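Putative LacI-family transcriptional regulator (Bacteroides fragilis, PDB 3GBV) probably regulates transcription as a LacI-family DNA-binding protein whose periplasmic-binding-protein-like domain is likely to sense a small effector molecule. Local coordinates at residues A[202-216]-A[225-237]. Residues are numbered along the deposited sequence; the frame is centred on the assembly and turned at random.
Sequences KHGITFNSKVYIIGE and DFSLIGYDLLERN. With EDO (1,2-ethanediol), chain D.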
loop_
_atom_site.group_PDB
_atom_site.type_symbol
_atom_site.label_atom_id
_atom_site.label_comp_id
_atom_site.label_asym_id
_atom_site.label_seq_id
_atom_site.Cartn_x
_atom_site.Cartn_y
_atom_site.Cartn_z
ATOM N N LYS A 202 -19.921 16.872 8.783
ATOM C CA LYS A 202 -18.498 17.194 8.653
ATOM C C LYS A 202 -17.631 16.149 7.943
ATOM O O LYS A 202 -16.500 16.443 7.541
ATOM C CB LYS A 202 -17.914 17.480 10.040
ATOM C CG LYS A 202 -18.661 18.577 10.789
ATOM C CD LYS A 202 -18.286 18.645 12.260
ATOM C CE LYS A 202 -17.046 19.480 12.493
ATOM N NZ LYS A 202 -15.874 18.978 11.722
ATOM N N HIS A 203 -18.146 14.933 7.786
ATOM C CA HIS A 203 -17.381 13.889 7.116
ATOM C C HIS A 203 -18.171 13.164 6.032
ATOM O O HIS A 203 -19.370 12.925 6.184
ATOM C CB HIS A 203 -16.847 12.900 8.148
ATOM C CG HIS A 203 -15.843 13.503 9.078
ATOM N ND1 HIS A 203 -16.126 13.790 10.396
ATOM C CD2 HIS A 203 -14.573 13.920 8.865
ATOM C CE1 HIS A 203 -15.071 14.358 10.955
ATOM N NE2 HIS A 203 -14.116 14.450 10.047
ATOM N N GLY A 204 -17.492 12.821 4.939
ATOM C CA GLY A 204 -18.157 12.141 3.839
ATOM C C GLY A 204 -17.281 11.145 3.106
ATOM O O GLY A 204 -16.088 11.042 3.377
ATOM N N ILE A 205 -17.877 10.426 2.160
ATOM C CA ILE A 205 -17.164 9.416 1.397
ATOM C C ILE A 205 -17.859 9.148 0.068
ATOM O O ILE A 205 -19.073 9.309 -0.044
ATOM C CB ILE A 205 -17.092 8.081 2.202
ATOM C CG1 ILE A 205 -16.344 7.008 1.410
ATOM C CG2 ILE A 205 -18.509 7.581 2.522
ATOM C CD1 ILE A 205 -16.074 5.753 2.223
ATOM N N THR A 206 -17.078 8.764 -0.940
ATOM C CA THR A 206 -17.604 8.410 -2.251
ATOM C C THR A 206 -16.947 7.088 -2.669
ATOM O O THR A 206 -15.811 6.804 -2.281
ATOM C CB THR A 206 -17.296 9.483 -3.321
ATOM O OG1 THR A 206 -18.011 9.157 -4.521
ATOM C CG2 THR A 206 -15.810 9.529 -3.644
ATOM N N PHE A 207 -17.649 6.283 -3.458
ATOM C CA PHE A 207 -17.100 5.000 -3.889
ATOM C C PHE A 207 -16.717 4.977 -5.351
ATOM O O PHE A 207 -16.240 3.963 -5.852
ATOM C CB PHE A 207 -18.084 3.870 -3.575
ATOM C CG PHE A 207 -18.368 3.731 -2.120
ATOM C CD1 PHE A 207 -17.378 3.296 -1.248
ATOM C CD2 PHE A 207 -19.605 4.103 -1.604
ATOM C CE1 PHE A 207 -17.615 3.241 0.126
ATOM C CE2 PHE A 207 -19.852 4.053 -0.239
ATOM C CZ PHE A 207 -18.858 3.622 0.633
ATOM N N ASN A 208 -16.945 6.084 -6.048
ATOM C CA ASN A 208 -16.546 6.146 -7.442
ATOM C C ASN A 208 -15.163 6.771 -7.359
ATOM O O ASN A 208 -14.690 7.039 -6.258
ATOM C CB ASN A 208 -17.528 6.982 -8.282
ATOM C CG ASN A 208 -17.753 8.381 -7.733
ATOM O OD1 ASN A 208 -16.829 9.194 -7.651
ATOM N ND2 ASN A 208 -18.999 8.673 -7.369
ATOM N N SER A 209 -14.503 7.005 -8.486
ATOM C CA SER A 209 -13.152 7.557 -8.425
ATOM C C SER A 209 -13.027 9.050 -8.705
ATOM O O SER A 209 -11.923 9.545 -8.928
ATOM C CB SER A 209 -12.245 6.786 -9.383
ATOM O OG SER A 209 -12.773 6.787 -10.696
ATOM N N LYS A 210 -14.151 9.758 -8.679
ATOM C CA LYS A 210 -14.181 11.191 -8.963
ATOM C C LYS A 210 -14.408 12.011 -7.692
ATOM O O LYS A 210 -15.197 12.958 -7.699
ATOM C CB LYS A 210 -15.314 11.499 -9.948
ATOM C CG LYS A 210 -15.471 10.492 -11.080
ATOM C CD LYS A 210 -14.441 10.692 -12.178
ATOM C CE LYS A 210 -14.911 11.720 -13.201
ATOM N NZ LYS A 210 -16.118 11.255 -13.956
ATOM N N VAL A 211 -13.727 11.654 -6.608
ATOM C CA VAL A 211 -13.884 12.367 -5.352
ATOM C C VAL A 211 -13.437 13.829 -5.484
ATOM O O VAL A 211 -13.853 14.683 -4.706
ATOM C CB VAL A 211 -13.076 11.680 -4.210
ATOM C CG1 VAL A 211 -11.585 11.829 -4.457
ATOM C CG2 VAL A 211 -13.456 12.271 -2.865
ATOM N N TYR A 212 -12.602 14.111 -6.478
ATOM C CA TYR A 212 -12.105 15.463 -6.702
ATOM C C TYR A 212 -13.233 16.461 -6.963
ATOM O O TYR A 212 -13.072 17.663 -6.733
ATOM C CB TYR A 212 -11.113 15.478 -7.876
ATOM C CG TYR A 212 -11.723 15.146 -9.221
ATOM C CD1 TYR A 212 -12.472 16.092 -9.920
ATOM C CD2 TYR A 212 -11.557 13.886 -9.794
ATOM C CE1 TYR A 212 -13.042 15.797 -11.152
ATOM C CE2 TYR A 212 -12.129 13.578 -11.035
ATOM C CZ TYR A 212 -12.870 14.543 -11.704
ATOM O OH TYR A 212 -13.438 14.264 -12.923
ATOM N N ILE A 213 -14.368 15.966 -7.454
ATOM C CA ILE A 213 -15.514 16.830 -7.733
ATOM C C ILE A 213 -15.952 17.481 -6.422
ATOM O O ILE A 213 -16.250 18.672 -6.371
ATOM C CB ILE A 213 -16.704 16.023 -8.321
ATOM C CG1 ILE A 213 -16.351 15.515 -9.714
ATOM C CG2 ILE A 213 -17.949 16.890 -8.396
ATOM C CD1 ILE A 213 -17.335 14.506 -10.254
ATOM N N ILE A 214 -15.978 16.682 -5.363
ATOM C CA ILE A 214 -16.376 17.166 -4.052
ATOM C C ILE A 214 -15.215 17.926 -3.431
ATOM O O ILE A 214 -15.407 18.943 -2.764
ATOM C CB ILE A 214 -16.735 16.008 -3.107
ATOM C CG1 ILE A 214 -17.743 15.057 -3.771
ATOM C CG2 ILE A 214 -17.280 16.572 -1.802
ATOM C CD1 ILE A 214 -19.116 15.648 -3.955
ATOM N N GLY A 215 -14.009 17.417 -3.644
ATOM C CA GLY A 215 -12.836 18.061 -3.091
ATOM C C GLY A 215 -12.586 19.449 -3.655
ATOM O O GLY A 215 -12.292 20.384 -2.909
ATOM N N GLU A 216 -12.685 19.581 -4.974
ATOM C CA GLU A 216 -12.465 20.862 -5.627
ATOM C C GLU A 216 -13.603 21.814 -5.297
ATOM O O GLU A 216 -13.417 23.030 -5.297
ATOM C CB GLU A 216 -12.337 20.671 -7.139
ATOM C CG GLU A 216 -11.133 19.826 -7.528
ATOM C CD GLU A 216 -11.049 19.567 -9.016
ATOM O OE1 GLU A 216 -10.070 18.920 -9.449
ATOM O OE2 GLU A 216 -11.958 20.008 -9.753
ATOM N N ASP A 225 -14.125 22.800 6.900
ATOM C CA ASP A 225 -14.740 22.091 8.012
ATOM C C ASP A 225 -15.433 20.813 7.530
ATOM O O ASP A 225 -16.490 20.429 8.037
ATOM C CB ASP A 225 -15.744 23.004 8.717
ATOM C CG ASP A 225 -16.171 22.458 10.057
ATOM O OD1 ASP A 225 -15.300 22.314 10.944
ATOM O OD2 ASP A 225 -17.374 22.165 10.224
ATOM N N PHE A 226 -14.818 20.157 6.552
ATOM C CA PHE A 226 -15.355 18.927 5.982
ATOM C C PHE A 226 -14.217 18.167 5.300
ATOM O O PHE A 226 -13.419 18.763 4.571
ATOM C CB PHE A 226 -16.428 19.258 4.944
ATOM C CG PHE A 226 -17.300 18.091 4.571
ATOM C CD1 PHE A 226 -18.478 17.842 5.263
ATOM C CD2 PHE A 226 -16.945 17.240 3.526
ATOM C CE1 PHE A 226 -19.296 16.759 4.919
ATOM C CE2 PHE A 226 -17.761 16.149 3.175
ATOM C CZ PHE A 226 -18.934 15.914 3.872
ATOM N N SER A 227 -14.150 16.856 5.534
ATOM C CA SER A 227 -13.115 16.018 4.933
ATOM C C SER A 227 -13.698 14.786 4.225
ATOM O O SER A 227 -14.633 14.150 4.722
ATOM C CB SER A 227 -12.119 15.568 6.001
ATOM O OG SER A 227 -12.754 14.768 6.980
ATOM N N LEU A 228 -13.138 14.466 3.061
ATOM C CA LEU A 228 -13.587 13.323 2.280
ATOM C C LEU A 228 -12.646 12.132 2.344
ATOM O O LEU A 228 -11.471 12.245 2.699
ATOM C CB LEU A 228 -13.702 13.662 0.786
ATOM C CG LEU A 228 -14.667 14.612 0.072
ATOM C CD1 LEU A 228 -16.013 14.616 0.774
ATOM C CD2 LEU A 228 -14.068 15.988 0.019
ATOM N N ILE A 229 -13.199 10.985 1.970
ATOM C CA ILE A 229 -12.455 9.751 1.831
ATOM C C ILE A 229 -12.844 9.381 0.406
ATOM O O ILE A 229 -14.022 9.356 0.060
ATOM C CB ILE A 229 -12.906 8.654 2.805
ATOM C CG1 ILE A 229 -12.299 8.918 4.181
ATOM C CG2 ILE A 229 -12.459 7.267 2.286
ATOM C CD1 ILE A 229 -12.439 7.752 5.137
ATOM N N GLY A 230 -11.853 9.141 -0.436
ATOM C CA GLY A 230 -12.152 8.809 -1.810
ATOM C C GLY A 230 -11.380 7.618 -2.316
ATOM O O GLY A 230 -10.631 6.986 -1.575
ATOM N N TYR A 231 -11.572 7.322 -3.596
ATOM C CA TYR A 231 -10.904 6.204 -4.232
ATOM C C TYR A 231 -10.031 6.601 -5.419
ATOM O O TYR A 231 -10.325 7.557 -6.145
ATOM C CB TYR A 231 -11.942 5.185 -4.704
ATOM C CG TYR A 231 -12.403 4.218 -3.637
ATOM C CD1 TYR A 231 -11.949 2.897 -3.620
ATOM C CD2 TYR A 231 -13.311 4.611 -2.665
ATOM C CE1 TYR A 231 -12.407 1.994 -2.656
ATOM C CE2 TYR A 231 -13.770 3.724 -1.708
ATOM C CZ TYR A 231 -13.323 2.416 -1.705
ATOM O OH TYR A 231 -13.831 1.542 -0.756
ATOM N N ASP A 232 -8.942 5.859 -5.583
ATOM C CA ASP A 232 -8.030 6.019 -6.697
ATOM C C ASP A 232 -7.161 7.256 -6.773
ATOM O O ASP A 232 -7.535 8.354 -6.342
ATOM C CB ASP A 232 -8.818 5.818 -7.986
ATOM C CG ASP A 232 -9.607 4.517 -7.966
ATOM O OD1 ASP A 232 -9.002 3.446 -7.731
ATOM O OD2 ASP A 232 -10.830 4.563 -8.168
ATOM N N LEU A 233 -5.979 7.043 -7.333
ATOM C CA LEU A 233 -4.971 8.069 -7.457
ATOM C C LEU A 233 -5.007 8.946 -8.697
ATOM O O LEU A 233 -3.977 9.176 -9.314
ATOM C CB LEU A 233 -3.596 7.414 -7.311
ATOM C CG LEU A 233 -3.075 7.165 -5.883
ATOM C CD1 LEU A 233 -4.211 7.033 -4.903
ATOM C CD2 LEU A 233 -2.215 5.929 -5.859
ATOM N N LEU A 234 -6.185 9.430 -9.079
ATOM C CA LEU A 234 -6.261 10.341 -10.217
ATOM C C LEU A 234 -5.475 11.568 -9.762
ATOM O O LEU A 234 -5.414 11.860 -8.565
ATOM C CB LEU A 234 -7.701 10.759 -10.497
ATOM C CG LEU A 234 -8.563 9.876 -11.394
ATOM C CD1 LEU A 234 -8.753 8.518 -10.739
ATOM C CD2 LEU A 234 -9.907 10.564 -11.634
ATOM N N GLU A 235 -4.889 12.294 -10.702
ATOM C CA GLU A 235 -4.100 13.463 -10.347
ATOM C C GLU A 235 -4.911 14.506 -9.577
ATOM O O GLU A 235 -4.412 15.115 -8.638
ATOM C CB GLU A 235 -3.493 14.096 -11.599
ATOM C CG GLU A 235 -2.205 14.833 -11.303
ATOM C CD GLU A 235 -1.668 15.607 -12.489
ATOM O OE1 GLU A 235 -1.568 15.024 -13.594
ATOM O OE2 GLU A 235 -1.337 16.801 -12.307
ATOM N N ARG A 236 -6.163 14.711 -9.961
ATOM C CA ARG A 236 -6.975 15.688 -9.264
ATOM C C ARG A 236 -7.325 15.201 -7.868
ATOM O O ARG A 236 -7.516 15.999 -6.947
ATOM C CB ARG A 236 -8.228 16.016 -10.076
ATOM C CG ARG A 236 -7.892 16.653 -11.427
ATOM C CD ARG A 236 -8.920 17.701 -11.804
ATOM N NE ARG A 236 -9.837 17.233 -12.826
ATOM C CZ ARG A 236 -10.987 17.827 -13.120
ATOM N NH1 ARG A 236 -11.370 18.919 -12.465
ATOM N NH2 ARG A 236 -11.755 17.320 -14.070
ATOM N N ASN A 237 -7.388 13.884 -7.701
ATOM C CA ASN A 237 -7.683 13.317 -6.390
ATOM C C ASN A 237 -6.501 13.551 -5.465
ATOM O O ASN A 237 -6.661 13.956 -4.311
ATOM C CB ASN A 237 -7.948 11.816 -6.495
ATOM C CG ASN A 237 -9.345 11.506 -6.971
ATOM O OD1 ASN A 237 -10.147 12.412 -7.197
ATOM N ND2 ASN A 237 -9.651 10.214 -7.122
HETATM C C1 EDO D . -12.799 2.043 -8.272
HETATM O O1 EDO D . -13.314 3.339 -7.964
HETATM C C2 EDO D . -13.348 1.550 -9.609
HETATM O O2 EDO D . -12.751 2.278 -10.678
HETATM O O HOH W 1 -7.864 18.890 -7.869
#
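Arg236 lays its guanidinium over one face of the Tyr212 ring, Arg236 CZ 3.5 Å from Tyr212 CE1 and the planes 29° apart, while its NH1 forms a salt bridge with Glu216 OE2 at 3.0 Å. Glu216, one helical turn beyond Tyr212, thus helps hold the stacked group. Asn237 OD1 lies at the edge of the same ring, its amide turned 45° from the ring plane. Asn237 ND2 donates to Ser209 O (3.0 Å) from above that carbonyl's plane and, nearly straight, to Asp232 O (2.9 Å), whereas OD1 takes a weak bond from Tyr212 N; one side chain therefore ties the two strand-to-helix loops together.

Where the helix lies against the sheet, Ile214 points CG2 tightly against Leu228 CD1 (3.5 Å), and the Val211 and Leu228 side chains pass one another running in opposite directions, Val211 CG2 against Leu228 CB. Val211 CG2, anti to its own nitrogen (the CG1 torsion is 68°), also rests on Gly230 CA. On the sheet's other face Ile205 CD1 meets Ile229 CG2 at 3.9 Å. Between these two layers the strands run parallel, joined by backbone bonds such as Thr206 N to Ile229 O. Strand 203-206, helix 212-220 and strand 227-231 exemplify the beta-alpha-beta unit, here in one Rossmann-like lobe of a periplasmic-binding-protein fold.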